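Local coordinates for protein endonuclease IV (Thermus thermophilus, PDB 3AAM) that cleaves phosphodiester bonds at apurinic or apyrimidinic sites in damaged DNA during repair, and also has a 3'-5' exonuclease activity, at residues P2-I10 / L26-K36; I68-E79 / V106-V117. All blocks are in the same frame, centred on the assembly; numbering follows the deposited sequence.

Contact 1 of 2, residues P2-I10 / L26-K36; sequences PRYGFHLSI and LGLTAFQIFAK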
# COMPACT_ATOMS: atom_id res chain seq x y z
N PRO A 2 13.91 -9.52 -0.83
CA PRO A 2 12.75 -8.62 -0.64
C PRO A 2 11.96 -8.95 0.62
O PRO A 2 11.79 -10.11 0.98
CB PRO A 2 11.87 -8.77 -1.88
CG PRO A 2 12.20 -10.21 -2.29
CD PRO A 2 13.71 -10.33 -2.04
N ARG A 3 11.48 -7.91 1.29
CA ARG A 3 10.70 -8.07 2.51
C ARG A 3 9.24 -8.33 2.16
O ARG A 3 8.75 -7.88 1.13
CB ARG A 3 10.85 -6.83 3.40
CG ARG A 3 12.24 -6.70 4.01
CD ARG A 3 12.44 -5.39 4.75
NE ARG A 3 13.71 -5.35 5.45
CZ ARG A 3 13.94 -5.94 6.62
NH1 ARG A 3 12.98 -6.62 7.24
NH2 ARG A 3 15.15 -5.87 7.18
N TYR A 4 8.55 -9.07 3.03
CA TYR A 4 7.16 -9.42 2.77
C TYR A 4 6.31 -9.40 4.03
O TYR A 4 6.79 -9.64 5.14
CB TYR A 4 7.10 -10.81 2.13
CG TYR A 4 7.63 -11.89 3.04
CD1 TYR A 4 6.78 -12.59 3.90
CD2 TYR A 4 8.99 -12.17 3.11
CE1 TYR A 4 7.28 -13.53 4.80
CE2 TYR A 4 9.50 -13.11 4.00
CZ TYR A 4 8.64 -13.78 4.85
OH TYR A 4 9.14 -14.70 5.75
N GLY A 5 5.02 -9.12 3.85
CA GLY A 5 4.13 -9.08 4.99
C GLY A 5 2.67 -8.98 4.60
O GLY A 5 2.31 -9.01 3.42
N PHE A 6 1.83 -8.87 5.63
CA PHE A 6 0.38 -8.77 5.46
C PHE A 6 -0.11 -7.49 6.09
O PHE A 6 0.65 -6.73 6.69
CB PHE A 6 -0.35 -9.90 6.20
CG PHE A 6 0.07 -11.28 5.82
CD1 PHE A 6 0.20 -11.65 4.48
CD2 PHE A 6 0.27 -12.24 6.81
CE1 PHE A 6 0.51 -12.96 4.14
CE2 PHE A 6 0.58 -13.56 6.47
CZ PHE A 6 0.70 -13.92 5.14
N HIS A 7 -1.41 -7.26 5.96
CA HIS A 7 -2.05 -6.13 6.60
C HIS A 7 -2.54 -6.72 7.91
O HIS A 7 -3.31 -7.69 7.92
CB HIS A 7 -3.23 -5.62 5.78
CG HIS A 7 -3.81 -4.35 6.32
ND1 HIS A 7 -4.49 -4.30 7.52
CD2 HIS A 7 -3.74 -3.08 5.86
CE1 HIS A 7 -4.82 -3.05 7.77
NE2 HIS A 7 -4.38 -2.29 6.78
N LEU A 8 -2.06 -6.16 9.02
CA LEU A 8 -2.40 -6.63 10.35
C LEU A 8 -3.39 -5.73 11.07
O LEU A 8 -3.44 -4.52 10.81
CB LEU A 8 -1.12 -6.75 11.19
CG LEU A 8 0.03 -7.53 10.55
CD1 LEU A 8 1.27 -7.42 11.43
CD2 LEU A 8 -0.37 -8.98 10.35
N SER A 9 -4.15 -6.31 11.99
CA SER A 9 -5.16 -5.58 12.75
C SER A 9 -4.56 -4.78 13.90
O SER A 9 -3.53 -5.15 14.46
CB SER A 9 -6.20 -6.56 13.31
OG SER A 9 -7.09 -5.89 14.17
N ILE A 10 -5.22 -3.67 14.24
CA ILE A 10 -4.78 -2.84 15.34
C ILE A 10 -5.89 -2.75 16.39
O ILE A 10 -5.79 -2.00 17.36
CB ILE A 10 -4.41 -1.41 14.88
CG1 ILE A 10 -5.63 -0.71 14.27
CG2 ILE A 10 -3.28 -1.46 13.87
CD1 ILE A 10 -5.43 0.78 14.06
N LEU A 26 4.48 -14.14 13.42
CA LEU A 26 4.28 -14.78 12.13
C LEU A 26 5.59 -14.93 11.35
O LEU A 26 5.67 -15.73 10.43
CB LEU A 26 3.30 -13.97 11.28
CG LEU A 26 1.83 -14.00 11.70
CD1 LEU A 26 1.04 -13.00 10.85
CD2 LEU A 26 1.28 -15.41 11.53
N GLY A 27 6.59 -14.14 11.72
CA GLY A 27 7.86 -14.20 11.02
C GLY A 27 7.87 -13.32 9.78
O GLY A 27 8.60 -13.59 8.83
N LEU A 28 7.05 -12.28 9.78
CA LEU A 28 6.99 -11.37 8.63
C LEU A 28 8.23 -10.47 8.64
O LEU A 28 8.86 -10.29 9.68
CB LEU A 28 5.76 -10.47 8.71
CG LEU A 28 4.39 -11.11 8.89
CD1 LEU A 28 3.32 -10.03 8.86
CD2 LEU A 28 4.14 -12.13 7.80
N THR A 29 8.57 -9.90 7.49
CA THR A 29 9.71 -9.00 7.43
C THR A 29 9.29 -7.59 7.05
O THR A 29 10.11 -6.73 6.74
CB THR A 29 10.82 -9.53 6.49
OG1 THR A 29 10.27 -9.86 5.21
CG2 THR A 29 11.48 -10.77 7.09
N ALA A 30 7.98 -7.37 7.11
CA ALA A 30 7.36 -6.08 6.82
C ALA A 30 5.89 -6.22 7.17
O ALA A 30 5.37 -7.33 7.21
CB ALA A 30 7.53 -5.72 5.35
N PHE A 31 5.22 -5.10 7.42
CA PHE A 31 3.79 -5.16 7.72
C PHE A 31 3.07 -3.85 7.44
O PHE A 31 3.70 -2.80 7.26
CB PHE A 31 3.54 -5.63 9.17
CG PHE A 31 3.90 -4.62 10.22
CD1 PHE A 31 2.95 -3.71 10.70
CD2 PHE A 31 5.18 -4.58 10.76
CE1 PHE A 31 3.28 -2.78 11.69
CE2 PHE A 31 5.52 -3.66 11.75
CZ PHE A 31 4.57 -2.76 12.22
N GLN A 32 1.75 -3.93 7.38
CA GLN A 32 0.91 -2.78 7.09
C GLN A 32 -0.26 -2.76 8.06
O GLN A 32 -0.76 -3.80 8.47
CB GLN A 32 0.41 -2.88 5.65
CG GLN A 32 -0.57 -1.81 5.22
CD GLN A 32 -0.91 -1.90 3.75
OE1 GLN A 32 -0.12 -1.50 2.89
NE2 GLN A 32 -2.08 -2.46 3.44
N ILE A 33 -0.70 -1.56 8.42
CA ILE A 33 -1.82 -1.37 9.33
C ILE A 33 -2.60 -0.13 8.92
O ILE A 33 -2.16 0.63 8.05
CB ILE A 33 -1.35 -1.11 10.78
CG1 ILE A 33 -0.40 0.09 10.80
CG2 ILE A 33 -0.67 -2.35 11.34
CD1 ILE A 33 -0.07 0.58 12.21
N PHE A 34 -3.77 0.06 9.53
CA PHE A 34 -4.58 1.25 9.29
C PHE A 34 -4.23 2.11 10.50
O PHE A 34 -3.65 1.61 11.47
CB PHE A 34 -6.08 0.94 9.33
CG PHE A 34 -6.59 0.20 8.13
CD1 PHE A 34 -6.41 0.70 6.85
CD2 PHE A 34 -7.30 -0.99 8.29
CE1 PHE A 34 -6.93 0.03 5.74
CE2 PHE A 34 -7.82 -1.67 7.19
CZ PHE A 34 -7.63 -1.16 5.91
N ALA A 35 -4.57 3.40 10.45
CA ALA A 35 -4.31 4.30 11.57
C ALA A 35 -5.58 4.46 12.40
O ALA A 35 -5.57 5.08 13.47
CB ALA A 35 -3.84 5.66 11.06
N LYS A 36 -6.67 3.89 11.89
CA LYS A 36 -7.97 3.89 12.56
C LYS A 36 -8.89 2.98 11.75
O LYS A 36 -8.55 2.60 10.63
CB LYS A 36 -8.56 5.31 12.64
CG LYS A 36 -8.99 5.92 11.32
CD LYS A 36 -7.87 6.70 10.67
CE LYS A 36 -8.40 7.62 9.58
NZ LYS A 36 -7.33 8.55 9.11
O HOH W 1 12.56 -10.97 3.87
O HOH W 2 -4.96 -2.30 10.68

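Contact 2 of 2, residues I68-E79 / V106-V117; sequences IHASYLVNLGAE and VVHPGSGRPERV. With PO4 (phosphate ion), chain C.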
# COMPACT_ATOMS: atom_id res chain seq x y z
N ILE A 68 1.30 2.47 6.59
CA ILE A 68 -0.03 2.78 7.07
C ILE A 68 -0.89 2.99 5.83
O ILE A 68 -0.54 3.77 4.94
CB ILE A 68 -0.06 4.05 7.96
CG1 ILE A 68 0.38 3.67 9.38
CG2 ILE A 68 -1.45 4.67 7.96
CD1 ILE A 68 0.47 4.84 10.35
N HIS A 69 -2.00 2.26 5.75
CA HIS A 69 -2.91 2.37 4.62
C HIS A 69 -4.06 3.31 4.99
O HIS A 69 -4.62 3.21 6.07
CB HIS A 69 -3.49 0.99 4.27
CG HIS A 69 -4.01 0.88 2.87
ND1 HIS A 69 -4.97 1.73 2.36
CD2 HIS A 69 -3.69 0.04 1.86
CE1 HIS A 69 -5.22 1.41 1.10
NE2 HIS A 69 -4.45 0.39 0.78
N ALA A 70 -4.38 4.24 4.09
CA ALA A 70 -5.48 5.16 4.32
C ALA A 70 -6.77 4.38 4.07
O ALA A 70 -6.76 3.35 3.40
CB ALA A 70 -5.39 6.34 3.34
N SER A 71 -7.88 4.86 4.60
CA SER A 71 -9.15 4.17 4.40
C SER A 71 -9.63 4.28 2.97
O SER A 71 -9.26 5.21 2.25
CB SER A 71 -10.23 4.73 5.32
OG SER A 71 -11.49 4.21 4.95
N TYR A 72 -10.47 3.33 2.56
CA TYR A 72 -11.04 3.34 1.22
C TYR A 72 -11.99 4.52 1.12
O TYR A 72 -12.37 4.94 0.02
CB TYR A 72 -11.79 2.03 0.97
CG TYR A 72 -12.94 1.80 1.93
CD1 TYR A 72 -14.20 2.36 1.69
CD2 TYR A 72 -12.77 1.04 3.08
CE1 TYR A 72 -15.25 2.17 2.59
CE2 TYR A 72 -13.81 0.84 3.98
CZ TYR A 72 -15.05 1.41 3.73
OH TYR A 72 -16.09 1.21 4.62
N LEU A 73 -12.38 5.06 2.27
CA LEU A 73 -13.30 6.19 2.33
C LEU A 73 -12.69 7.43 1.71
O LEU A 73 -13.40 8.30 1.20
CB LEU A 73 -13.68 6.50 3.78
CG LEU A 73 -14.56 5.48 4.49
CD1 LEU A 73 -14.79 5.93 5.93
CD2 LEU A 73 -15.88 5.34 3.75
N VAL A 74 -11.37 7.53 1.77
CA VAL A 74 -10.68 8.69 1.23
C VAL A 74 -10.81 8.80 -0.28
O VAL A 74 -10.46 7.87 -1.01
CB VAL A 74 -9.19 8.67 1.61
CG1 VAL A 74 -8.48 9.88 1.02
CG2 VAL A 74 -9.04 8.67 3.12
N ASN A 75 -11.34 9.92 -0.75
CA ASN A 75 -11.47 10.16 -2.19
C ASN A 75 -10.95 11.56 -2.50
O ASN A 75 -11.68 12.55 -2.44
CB ASN A 75 -12.92 10.04 -2.65
CG ASN A 75 -13.07 10.24 -4.15
OD1 ASN A 75 -12.08 10.43 -4.86
ND2 ASN A 75 -14.30 10.20 -4.64
N LEU A 76 -9.66 11.63 -2.83
CA LEU A 76 -9.02 12.90 -3.13
C LEU A 76 -9.50 13.53 -4.44
O LEU A 76 -9.11 14.65 -4.77
CB LEU A 76 -7.50 12.71 -3.18
CG LEU A 76 -6.88 12.13 -1.91
CD1 LEU A 76 -5.41 11.82 -2.18
CD2 LEU A 76 -7.02 13.11 -0.74
N GLY A 77 -10.34 12.81 -5.18
CA GLY A 77 -10.85 13.34 -6.43
C GLY A 77 -12.25 13.92 -6.31
O GLY A 77 -12.79 14.47 -7.27
N ALA A 78 -12.84 13.81 -5.12
CA ALA A 78 -14.19 14.31 -4.90
C ALA A 78 -14.30 15.81 -5.11
O ALA A 78 -13.43 16.58 -4.71
CB ALA A 78 -14.66 13.96 -3.49
N GLU A 79 -15.39 16.23 -5.76
CA GLU A 79 -15.64 17.65 -5.99
C GLU A 79 -16.39 18.23 -4.80
O GLU A 79 -16.20 19.40 -4.46
CB GLU A 79 -16.47 17.84 -7.27
CG GLU A 79 -15.68 17.67 -8.56
CD GLU A 79 -14.55 18.69 -8.69
OE1 GLU A 79 -14.83 19.90 -8.56
OE2 GLU A 79 -13.40 18.29 -8.93
N VAL A 106 0.07 4.89 2.41
CA VAL A 106 -0.38 4.63 1.05
C VAL A 106 -1.88 4.88 0.91
O VAL A 106 -2.66 4.53 1.80
CB VAL A 106 -0.03 3.17 0.62
CG1 VAL A 106 -0.69 2.18 1.56
CG2 VAL A 106 -0.44 2.93 -0.81
N VAL A 107 -2.27 5.48 -0.20
CA VAL A 107 -3.67 5.81 -0.44
C VAL A 107 -4.04 5.59 -1.90
O VAL A 107 -3.18 5.69 -2.77
CB VAL A 107 -3.92 7.31 -0.10
CG1 VAL A 107 -3.05 8.19 -0.98
CG2 VAL A 107 -5.40 7.65 -0.28
N HIS A 108 -5.29 5.25 -2.16
CA HIS A 108 -5.70 5.10 -3.55
C HIS A 108 -6.01 6.52 -4.02
O HIS A 108 -6.42 7.37 -3.22
CB HIS A 108 -6.90 4.13 -3.70
CG HIS A 108 -8.13 4.53 -2.95
ND1 HIS A 108 -9.27 3.76 -2.95
CD2 HIS A 108 -8.40 5.60 -2.17
CE1 HIS A 108 -10.20 4.34 -2.21
NE2 HIS A 108 -9.70 5.46 -1.72
N PRO A 109 -5.77 6.83 -5.30
CA PRO A 109 -6.00 8.16 -5.87
C PRO A 109 -7.41 8.72 -5.72
O PRO A 109 -7.58 9.91 -5.45
CB PRO A 109 -5.62 7.98 -7.34
CG PRO A 109 -4.59 6.92 -7.29
CD PRO A 109 -5.16 5.94 -6.31
N GLY A 110 -8.41 7.86 -5.91
CA GLY A 110 -9.79 8.31 -5.82
C GLY A 110 -10.36 8.41 -7.22
O GLY A 110 -9.80 7.87 -8.18
N SER A 111 -11.48 9.11 -7.36
CA SER A 111 -12.13 9.27 -8.66
C SER A 111 -12.47 10.72 -8.95
O SER A 111 -12.97 11.44 -8.08
CB SER A 111 -13.40 8.42 -8.71
OG SER A 111 -14.27 8.72 -7.64
N GLY A 112 -12.21 11.14 -10.19
CA GLY A 112 -12.48 12.50 -10.60
C GLY A 112 -11.36 13.05 -11.46
O GLY A 112 -10.67 12.30 -12.15
N ARG A 113 -11.17 14.37 -11.42
CA ARG A 113 -10.10 15.00 -12.19
C ARG A 113 -8.75 14.69 -11.56
O ARG A 113 -8.59 14.81 -10.34
CB ARG A 113 -10.29 16.52 -12.20
CG ARG A 113 -11.57 17.01 -12.86
CD ARG A 113 -11.68 18.53 -12.83
NE ARG A 113 -11.89 19.06 -11.48
CZ ARG A 113 -10.97 19.67 -10.75
NH1 ARG A 113 -9.74 19.84 -11.22
NH2 ARG A 113 -11.27 20.12 -9.54
N PRO A 114 -7.76 14.27 -12.37
CA PRO A 114 -6.45 13.97 -11.79
C PRO A 114 -5.89 15.19 -11.05
O PRO A 114 -5.23 15.05 -10.02
CB PRO A 114 -5.62 13.59 -13.01
CG PRO A 114 -6.63 12.92 -13.89
CD PRO A 114 -7.82 13.86 -13.78
N GLU A 115 -6.17 16.38 -11.58
CA GLU A 115 -5.70 17.61 -10.96
C GLU A 115 -6.25 17.79 -9.55
O GLU A 115 -5.57 18.34 -8.67
CB GLU A 115 -6.08 18.83 -11.82
CG GLU A 115 -5.41 18.85 -13.19
CD GLU A 115 -6.21 18.14 -14.26
OE1 GLU A 115 -7.09 17.31 -13.92
OE2 GLU A 115 -5.94 18.39 -15.46
N ARG A 116 -7.48 17.35 -9.33
CA ARG A 116 -8.11 17.45 -8.02
C ARG A 116 -7.42 16.51 -7.03
O ARG A 116 -7.24 16.84 -5.86
CB ARG A 116 -9.60 17.11 -8.13
CG ARG A 116 -10.39 17.17 -6.84
CD ARG A 116 -10.41 18.57 -6.23
NE ARG A 116 -11.55 18.72 -5.32
CZ ARG A 116 -11.77 19.80 -4.57
NH1 ARG A 116 -10.93 20.83 -4.61
NH2 ARG A 116 -12.85 19.85 -3.80
N VAL A 117 -7.02 15.34 -7.52
CA VAL A 117 -6.34 14.36 -6.69
C VAL A 117 -4.99 14.91 -6.23
O VAL A 117 -4.64 14.82 -5.05
CB VAL A 117 -6.13 13.03 -7.45
CG1 VAL A 117 -5.25 12.09 -6.65
CG2 VAL A 117 -7.48 12.37 -7.72
P PO4 C . -6.44 -1.07 -1.88
O1 PO4 C . -7.43 -1.46 -0.72
O2 PO4 C . -4.96 -1.40 -1.44
O3 PO4 C . -6.80 -1.87 -3.16
O4 PO4 C . -6.57 0.47 -2.18
O HOH W 3 -6.83 4.39 0.28
O HOH W 4 -8.51 9.00 -2.66
O HOH W 5 -12.79 15.77 -9.59

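Contact 1 of 2, residues P2-I10 / L26-K36
Gly5 and Ala30 meet where the two backbones draw close: CA of Gly5 lies 3.1 Å from Ala30 O, a CA-H...O contact in which the carbonyl oxygen takes the place a beta carbon on Gly5 would need. Next to this hollow sits Leu28. Its CD1 rests over the Gly5-Phe6 backbone, while its CD2 presses on Phe6 CD2 at 4.0 Å, with Leu26 CD1 at the edge of the same ring. Leu8 reaches toward Leu28, its CD2 meeting Leu28 CD1 tip to tip at 4.1 Å and its other branch, CD1, lying 3.7 Å from Phe31 CB. Both Phe6 and Leu28 also touch Leu260 of helix 253-267.

Further along, His7 has its CG anti to the backbone N (chi1 -173°), which carries the imidazole across Gln32 and Ile33. Ile33 CA lies over one ring face in a CH-pi contact, and the CE1-NE2 edge enters the face of Phe34 with NE2 3.3 Å above the centre of the benzene ring, an edge-to-face pair tilted to 51°. With no ring to lean on, an alanine at Phe34 would probably leave that imidazole edge unsupported and freer to turn. Ile10 closes the row, its CG2 3.7 Å from Ile33 CB.

At the opposite end the fit is polar. Arg3 NH1 donates to an in-plane lone pair of Thr29 O at 2.9 Å, and Thr29 OG1 accepts from Tyr4 N at 2.9 Å. Backbone bonds from Gln32 N to Phe6 O and from Leu8 N to Gln32 O flank the single His7-Gln32 bridge. The chemistry thus implies that backbone pairing is limited to a single bridge and that apolar packing supplies much of the join; Phe6 N and Phe34 O are buried in it with no partner in the model.

Contact 2 of 2, residues I68-E79 / V106-V117
His69 and Val106 pair in parallel at the ends of their strands, where Val106 N donates to Ile68 O and Ala70 N to Val106 O, and the chains run on side by side as loops. On the strand face that bears both side chains, Val106 CG1 sits over one face of the His69 imidazole, 4.0 Å from its centroid. The ring's ND1 donates to an in-plane lone pair of Ala70 O, and NE2 to phosphate O2 at 2.9 Å, two bonds that would hold its rotation; the phosphate probably comes from the crystallisation liquor.

His108 takes the torsion between its backbone N and carbonyl carbon (chi1 58°), and this brings NE2 to Val74 O at 2.6 Å, a short bond bent to 138° at the hydrogen. A water joins the same carbonyl to Leu76 N and His108 O. Asn75 OD1 is gripped from opposite faces of its amide by Gly77 N, closing an Asx turn, and by Ser111 N at 2.9 Å. Gly110 beside Asn75, and Gly77 beside Gly112, leave room for the loops to approach; Gly77 CA lies 3.3 Å from Ser111 O.

Leu76 CB fits between Pro109 O and Val117 CG1. At the outer end Arg116, bent at chi2, donates from NE to Ala78 O at 2.9 Å and also meets Trp83 (cation-pi) and Glu119 (salt bridge). Glu79 OE2 turns its syn lone pair to Arg113 NH2 at 2.9 Å, a salt bridge whose carboxylate and guanidinium planes are 60° apart.

In this beta-alpha-beta unit of the TIM barrel, loops after the strands' C-terminal ends and a strand-end histidine side chain about 7 Å from manganese fit the usual placing of the active site.

How the contacts relate
Contacts 1 and 2 follow one another along the chain, their centres about 22 Å apart, yet they share the barrel sheet because strands 31-34 and 66-69 are neighbours. Ile33 O and His69 N lie 2.8 Å apart, probably hydrogen-bonded, and Ile33 CG1 packs 3.9 Å from Ile68 CG1. Gln32 NE2 is 3.4 Å from His69 CD2 where the two contacts touch. The Gln32 side chain is about 6 Å from the phosphate and about 10 Å from the manganese ion held by His172, Asp217 and His219. Of these two side chains His69 lies nearer the metal, at about 7 Å, and the side chain of His108 is about 6 Å from that of His172.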